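Local coordinates for synaptonemal complex protein 2 (Mus musculus, PDB 5IWZ) that is a major component of the axial and lateral elements of synaptonemal complexes in meiotic prophase, required for chromosome synapsis and fertility, at residues K47-L61 / T93-W106. Sequence-based numbering, arbitrary orientation.
Sequences KQFLRKLDDLICREL and TMIKQGLVQKMVSW
Asp-54 and Lys-102, then Cys-58 and Trp-106, come level in turn as helix 49-61 runs alongside helix 99-106, their short axes 7° apart and 10.6 Å at closest. The preceding helix 93-97, where Met-94 lies opposite Leu-50, crosses the same partner at -68°, and a Schellman motif at Gly-98 makes the bend between them. Such near-parallel packing of helices that are neighbours in space but not in sequence exemplifies how an armadillo-repeat-like domain, here the N-terminal part of a much longer protein, builds its solenoid; helices 66-79 and 123-141 adjoin the pair.

At the bend, Leu-50 sends one branch to each helix: CD2 rests on CB of Gln-97, while CD1 meets CD1 of Leu-99. Met-94 turns its sulfur obliquely to the Phe-49 ring, a Met-aromatic contact. The amide of Gln-97 donates from NE2 to O of Lys-47, just before helix 49-61, over 2.7 Å, entering in the carbonyl plane on a lone pair, and a water joins Gln-97 OE1 to N of Leu-50.

Farther along, the Trp-106 indole is a knob among Leu-53, Asp-54, Ile-57 and Cys-58. CD1 of Ile-57 stands 3.5 Å from the centroid of the Trp-106 six-membered ring, a CH-pi contact over one face; the opposite face carries Lys-102 O. A phenylalanine in place of Trp-106 would probably leave Asp-54 without its indole donor and Ile-57 with less aromatic surface beneath it.

Asp-54 divides its oxygens, a chi1 of -177° swinging the carboxylate away from the backbone N: OD1 forms a salt bridge, weak as a hydrogen bond, with NZ of Lys-102, and a water donates to OD2. Nearly coplanar with the indole, the carboxylate also receives Trp-106 NE1 on the anti lone pair of Asp-54 OD2, 2.8 Å away.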
loop_
_atom_site.group_PDB
_atom_site.type_symbol
_atom_site.label_atom_id
_atom_site.label_comp_id
_atom_site.label_asym_id
_atom_site.label_seq_id
_atom_site.Cartn_x
_atom_site.Cartn_y
_atom_site.Cartn_z
ATOM N N LYS A 47 14.869 27.330 -14.430
ATOM C CA LYS A 47 13.431 27.562 -14.405
ATOM C C LYS A 47 12.681 26.529 -15.239
ATOM O O LYS A 47 11.498 26.265 -14.985
ATOM C CB LYS A 47 13.154 28.980 -14.923
ATOM C CG LYS A 47 11.814 29.558 -14.576
ATOM C CD LYS A 47 11.784 30.074 -13.144
ATOM C CE LYS A 47 10.567 30.977 -12.909
ATOM N NZ LYS A 47 10.144 30.940 -11.476
ATOM N N GLN A 48 13.344 25.942 -16.237
ATOM C CA GLN A 48 12.752 24.936 -17.111
ATOM C C GLN A 48 12.970 23.501 -16.623
ATOM O O GLN A 48 12.624 22.563 -17.345
ATOM C CB GLN A 48 13.317 25.071 -18.528
ATOM C CG GLN A 48 12.866 26.321 -19.280
ATOM C CD GLN A 48 13.568 27.585 -18.810
ATOM O OE1 GLN A 48 14.795 27.623 -18.691
ATOM N NE2 GLN A 48 12.790 28.630 -18.539
ATOM N N PHE A 49 13.560 23.310 -15.441
ATOM C CA PHE A 49 13.812 21.958 -14.935
ATOM C C PHE A 49 12.519 21.154 -14.828
ATOM O O PHE A 49 12.460 20.000 -15.263
ATOM C CB PHE A 49 14.517 22.034 -13.580
ATOM C CG PHE A 49 14.990 20.690 -13.043
ATOM C CD1 PHE A 49 15.831 19.879 -13.795
ATOM C CD2 PHE A 49 14.623 20.262 -11.776
ATOM C CE1 PHE A 49 16.270 18.658 -13.304
ATOM C CE2 PHE A 49 15.073 19.040 -11.281
ATOM C CZ PHE A 49 15.900 18.244 -12.050
ATOM N N LEU A 50 11.463 21.753 -14.255
ATOM C CA LEU A 50 10.204 21.031 -14.087
ATOM C C LEU A 50 9.616 20.595 -15.430
ATOM O O LEU A 50 9.120 19.467 -15.565
ATOM C CB LEU A 50 9.200 21.891 -13.316
ATOM C CG LEU A 50 7.799 21.294 -13.135
ATOM C CD1 LEU A 50 7.835 19.932 -12.402
ATOM C CD2 LEU A 50 6.842 22.270 -12.400
ATOM N N ARG A 51 9.646 21.483 -16.425
ATOM C CA ARG A 51 9.170 21.140 -17.763
ATOM C C ARG A 51 9.916 19.939 -18.332
ATOM O O ARG A 51 9.307 19.068 -18.962
ATOM C CB ARG A 51 9.328 22.334 -18.711
ATOM C CG ARG A 51 9.118 21.979 -20.175
ATOM C CD ARG A 51 10.277 22.444 -21.049
ATOM N NE ARG A 51 10.238 21.822 -22.375
ATOM C CZ ARG A 51 9.836 22.434 -23.489
ATOM N NH1 ARG A 51 9.440 23.701 -23.457
ATOM N NH2 ARG A 51 9.835 21.778 -24.644
ATOM N N LYS A 52 11.241 19.896 -18.150
ATOM C CA LYS A 52 12.025 18.766 -18.648
ATOM C C LYS A 52 11.669 17.479 -17.909
ATOM O O LYS A 52 11.541 16.420 -18.532
ATOM C CB LYS A 52 13.520 19.054 -18.514
ATOM C CG LYS A 52 14.062 20.191 -19.385
ATOM C CD LYS A 52 15.483 20.503 -18.950
ATOM C CE LYS A 52 16.089 21.618 -19.769
ATOM N NZ LYS A 52 17.500 21.858 -19.343
ATOM N N LEU A 53 11.521 17.551 -16.580
ATOM C CA LEU A 53 11.030 16.406 -15.809
ATOM C C LEU A 53 9.699 15.908 -16.350
ATOM O O LEU A 53 9.510 14.705 -16.570
ATOM C CB LEU A 53 10.868 16.794 -14.342
ATOM C CG LEU A 53 11.879 16.391 -13.277
ATOM C CD1 LEU A 53 13.242 16.061 -13.871
ATOM C CD2 LEU A 53 11.984 17.480 -12.222
ATOM N N ASP A 54 8.761 16.832 -16.575
ATOM C CA ASP A 54 7.439 16.457 -17.068
ATOM C C ASP A 54 7.542 15.781 -18.427
ATOM O O ASP A 54 6.919 14.736 -18.664
ATOM C CB ASP A 54 6.546 17.693 -17.140
ATOM C CG ASP A 54 5.132 17.373 -17.585
ATOM O OD1 ASP A 54 4.620 18.082 -18.469
ATOM O OD2 ASP A 54 4.517 16.432 -17.044
ATOM N N ASP A 55 8.336 16.368 -19.329
ATOM C CA ASP A 55 8.524 15.793 -20.658
ATOM C C ASP A 55 9.095 14.383 -20.569
ATOM O O ASP A 55 8.609 13.459 -21.227
ATOM C CB ASP A 55 9.451 16.690 -21.490
ATOM C CG ASP A 55 8.785 17.999 -21.932
ATOM O OD1 ASP A 55 7.640 18.285 -21.506
ATOM O OD2 ASP A 55 9.425 18.759 -22.700
ATOM N N LEU A 56 10.142 14.204 -19.773
ATOM C CA LEU A 56 10.808 12.906 -19.709
ATOM C C LEU A 56 9.906 11.844 -19.072
ATOM O O LEU A 56 9.776 10.733 -19.598
ATOM C CB LEU A 56 12.129 13.072 -18.955
ATOM C CG LEU A 56 12.996 11.827 -18.767
ATOM C CD1 LEU A 56 13.440 11.495 -20.175
ATOM C CD2 LEU A 56 14.214 12.156 -17.872
ATOM N N ILE A 57 9.223 12.177 -17.968
ATOM C CA ILE A 57 8.394 11.172 -17.295
ATOM C C ILE A 57 7.212 10.746 -18.167
ATOM O O ILE A 57 6.911 9.549 -18.282
ATOM C CB ILE A 57 7.940 11.699 -15.927
ATOM C CG1 ILE A 57 9.110 11.663 -14.937
ATOM C CG2 ILE A 57 6.759 10.899 -15.416
ATOM C CD1 ILE A 57 8.841 12.471 -13.675
ATOM N N CYS A 58 6.542 11.709 -18.820
ATOM C CA CYS A 58 5.424 11.369 -19.698
ATOM C C CYS A 58 5.880 10.506 -20.873
ATOM O O CYS A 58 5.182 9.566 -21.276
ATOM C CB CYS A 58 4.747 12.652 -20.202
ATOM S SG CYS A 58 3.830 13.564 -18.920
ATOM N N ARG A 59 7.042 10.813 -21.444
ATOM C CA ARG A 59 7.549 9.983 -22.536
ATOM C C ARG A 59 7.809 8.554 -22.082
ATOM O O ARG A 59 7.385 7.596 -22.738
ATOM C CB ARG A 59 8.829 10.570 -23.105
ATOM C CG ARG A 59 9.434 9.692 -24.175
ATOM C CD ARG A 59 10.781 10.235 -24.588
ATOM N NE ARG A 59 11.895 9.643 -23.851
ATOM C CZ ARG A 59 13.112 10.185 -23.825
ATOM N NH1 ARG A 59 13.327 11.320 -24.478
ATOM N NH2 ARG A 59 14.104 9.609 -23.148
ATOM N N GLU A 60 8.540 8.388 -20.978
ATOM C CA GLU A 60 8.846 7.041 -20.493
ATOM C C GLU A 60 7.582 6.285 -20.086
ATOM O O GLU A 60 7.482 5.078 -20.320
ATOM C CB GLU A 60 9.843 7.117 -19.333
ATOM C CG GLU A 60 11.214 7.676 -19.760
ATOM C CD GLU A 60 11.823 6.895 -20.949
ATOM O OE1 GLU A 60 12.075 7.500 -22.015
ATOM O OE2 GLU A 60 12.001 5.664 -20.828
ATOM N N LEU A 61 6.603 6.971 -19.480
ATOM C CA LEU A 61 5.314 6.329 -19.215
ATOM C C LEU A 61 4.662 5.854 -20.511
ATOM O O LEU A 61 4.204 4.711 -20.601
ATOM C CB LEU A 61 4.387 7.289 -18.456
ATOM C CG LEU A 61 4.819 7.531 -16.997
ATOM C CD1 LEU A 61 3.996 8.618 -16.316
ATOM C CD2 LEU A 61 4.711 6.211 -16.224
ATOM N N THR A 93 9.966 26.247 -5.425
ATOM C CA THR A 93 9.786 26.851 -6.742
ATOM C C THR A 93 9.025 25.925 -7.682
ATOM O O THR A 93 8.171 26.373 -8.455
ATOM C CB THR A 93 11.142 27.214 -7.340
ATOM O OG1 THR A 93 11.863 28.015 -6.401
ATOM C CG2 THR A 93 10.952 27.995 -8.629
ATOM N N MET A 94 9.324 24.630 -7.648
ATOM C CA MET A 94 8.596 23.715 -8.518
ATOM C C MET A 94 7.144 23.588 -8.079
ATOM O O MET A 94 6.248 23.478 -8.924
ATOM C CB MET A 94 9.293 22.351 -8.564
ATOM C CG MET A 94 10.578 22.406 -9.377
ATOM S SD MET A 94 11.287 20.781 -9.762
ATOM C CE MET A 94 11.825 20.254 -8.149
ATOM N N ILE A 95 6.892 23.610 -6.766
ATOM C CA ILE A 95 5.516 23.637 -6.276
ATOM C C ILE A 95 4.803 24.866 -6.808
ATOM O O ILE A 95 3.670 24.778 -7.297
ATOM C CB ILE A 95 5.476 23.591 -4.739
ATOM C CG1 ILE A 95 5.896 22.224 -4.229
ATOM C CG2 ILE A 95 4.091 23.916 -4.226
ATOM C CD1 ILE A 95 6.172 22.245 -2.760
ATOM N N LYS A 96 5.474 26.022 -6.765
ATOM C CA LYS A 96 4.884 27.239 -7.303
ATOM C C LYS A 96 4.742 27.190 -8.824
ATOM O O LYS A 96 3.883 27.892 -9.379
ATOM C CB LYS A 96 5.706 28.463 -6.869
ATOM C CG LYS A 96 6.790 28.906 -7.846
ATOM C CD LYS A 96 7.293 30.334 -7.581
ATOM C CE LYS A 96 8.267 30.797 -8.681
ATOM N NZ LYS A 96 7.645 30.775 -10.043
ATOM N N GLN A 97 5.542 26.373 -9.510
ATOM C CA GLN A 97 5.407 26.198 -10.953
ATOM C C GLN A 97 4.357 25.152 -11.316
ATOM O O GLN A 97 4.070 24.971 -12.504
ATOM C CB GLN A 97 6.757 25.814 -11.574
ATOM C CG GLN A 97 7.783 26.928 -11.608
ATOM C CD GLN A 97 9.120 26.469 -12.175
ATOM O OE1 GLN A 97 9.886 25.776 -11.499
ATOM N NE2 GLN A 97 9.408 26.854 -13.421
ATOM N N GLY A 98 3.795 24.456 -10.325
ATOM C CA GLY A 98 2.695 23.536 -10.543
ATOM C C GLY A 98 3.068 22.071 -10.448
ATOM O O GLY A 98 2.433 21.230 -11.097
ATOM N N LEU A 99 4.081 21.748 -9.632
ATOM C CA LEU A 99 4.594 20.374 -9.579
ATOM C C LEU A 99 3.513 19.376 -9.168
ATOM O O LEU A 99 3.443 18.266 -9.714
ATOM C CB LEU A 99 5.782 20.294 -8.622
ATOM C CG LEU A 99 6.231 18.903 -8.143
ATOM C CD1 LEU A 99 6.663 18.005 -9.314
ATOM C CD2 LEU A 99 7.349 19.047 -7.117
ATOM N N VAL A 100 2.656 19.751 -8.217
ATOM C CA VAL A 100 1.637 18.819 -7.742
ATOM C C VAL A 100 0.696 18.414 -8.879
ATOM O O VAL A 100 0.311 17.242 -8.994
ATOM C CB VAL A 100 0.872 19.423 -6.547
ATOM C CG1 VAL A 100 -0.261 18.498 -6.111
ATOM C CG2 VAL A 100 1.818 19.670 -5.380
ATOM N N GLN A 101 0.330 19.367 -9.750
ATOM C CA GLN A 101 -0.536 19.046 -10.886
ATOM C C GLN A 101 0.200 18.231 -11.944
ATOM O O GLN A 101 -0.410 17.378 -12.599
ATOM C CB GLN A 101 -1.114 20.319 -11.506
ATOM C CG GLN A 101 -2.296 20.900 -10.733
ATOM C CD GLN A 101 -1.874 21.559 -9.427
ATOM O OE1 GLN A 101 -0.952 22.383 -9.402
ATOM N NE2 GLN A 101 -2.537 21.187 -8.329
ATOM N N LYS A 102 1.502 18.462 -12.134
ATOM C CA LYS A 102 2.265 17.515 -12.947
ATOM C C LYS A 102 2.204 16.110 -12.352
ATOM O O LYS A 102 2.022 15.130 -13.080
ATOM C CB LYS A 102 3.711 17.972 -13.105
ATOM C CG LYS A 102 3.979 18.704 -14.419
ATOM C CD LYS A 102 3.402 20.091 -14.429
ATOM C CE LYS A 102 3.764 20.847 -15.711
ATOM N NZ LYS A 102 3.042 20.309 -16.904
ATOM N N MET A 103 2.323 15.986 -11.033
ATOM C CA MET A 103 2.276 14.644 -10.449
ATOM C C MET A 103 0.900 14.006 -10.602
ATOM O O MET A 103 0.811 12.784 -10.759
ATOM C CB MET A 103 2.694 14.695 -8.988
ATOM C CG MET A 103 4.086 15.264 -8.881
ATOM S SD MET A 103 5.100 14.469 -7.647
ATOM C CE MET A 103 4.583 12.769 -7.777
ATOM N N VAL A 104 -0.179 14.805 -10.566
ATOM C CA VAL A 104 -1.506 14.269 -10.878
ATOM C C VAL A 104 -1.524 13.719 -12.296
ATOM O O VAL A 104 -1.998 12.599 -12.557
ATOM C CB VAL A 104 -2.582 15.352 -10.681
ATOM C CG1 VAL A 104 -3.933 14.900 -11.268
ATOM C CG2 VAL A 104 -2.715 15.678 -9.204
ATOM N N SER A 105 -0.978 14.496 -13.228
ATOM C CA SER A 105 -0.857 14.060 -14.610
ATOM C C SER A 105 -0.033 12.778 -14.735
ATOM O O SER A 105 -0.417 11.861 -15.470
ATOM C CB SER A 105 -0.238 15.184 -15.436
ATOM O OG SER A 105 0.184 14.693 -16.682
ATOM N N TRP A 106 1.102 12.686 -14.032
ATOM C CA TRP A 106 1.903 11.468 -14.143
ATOM C C TRP A 106 1.127 10.273 -13.613
ATOM O O TRP A 106 1.161 9.181 -14.202
ATOM C CB TRP A 106 3.237 11.617 -13.403
ATOM C CG TRP A 106 4.061 12.795 -13.861
ATOM C CD1 TRP A 106 3.949 13.476 -15.054
ATOM C CD2 TRP A 106 5.084 13.464 -13.111
ATOM N NE1 TRP A 106 4.858 14.519 -15.088
ATOM C CE2 TRP A 106 5.562 14.533 -13.908
ATOM C CE3 TRP A 106 5.648 13.262 -11.843
ATOM C CZ2 TRP A 106 6.575 15.380 -13.481
ATOM C CZ3 TRP A 106 6.658 14.118 -11.417
ATOM C CH2 TRP A 106 7.111 15.156 -12.236
HETATM O O HOH W 1 11.875 24.261 -12.851
HETATM O O HOH W 2 1.764 16.301 -17.835
#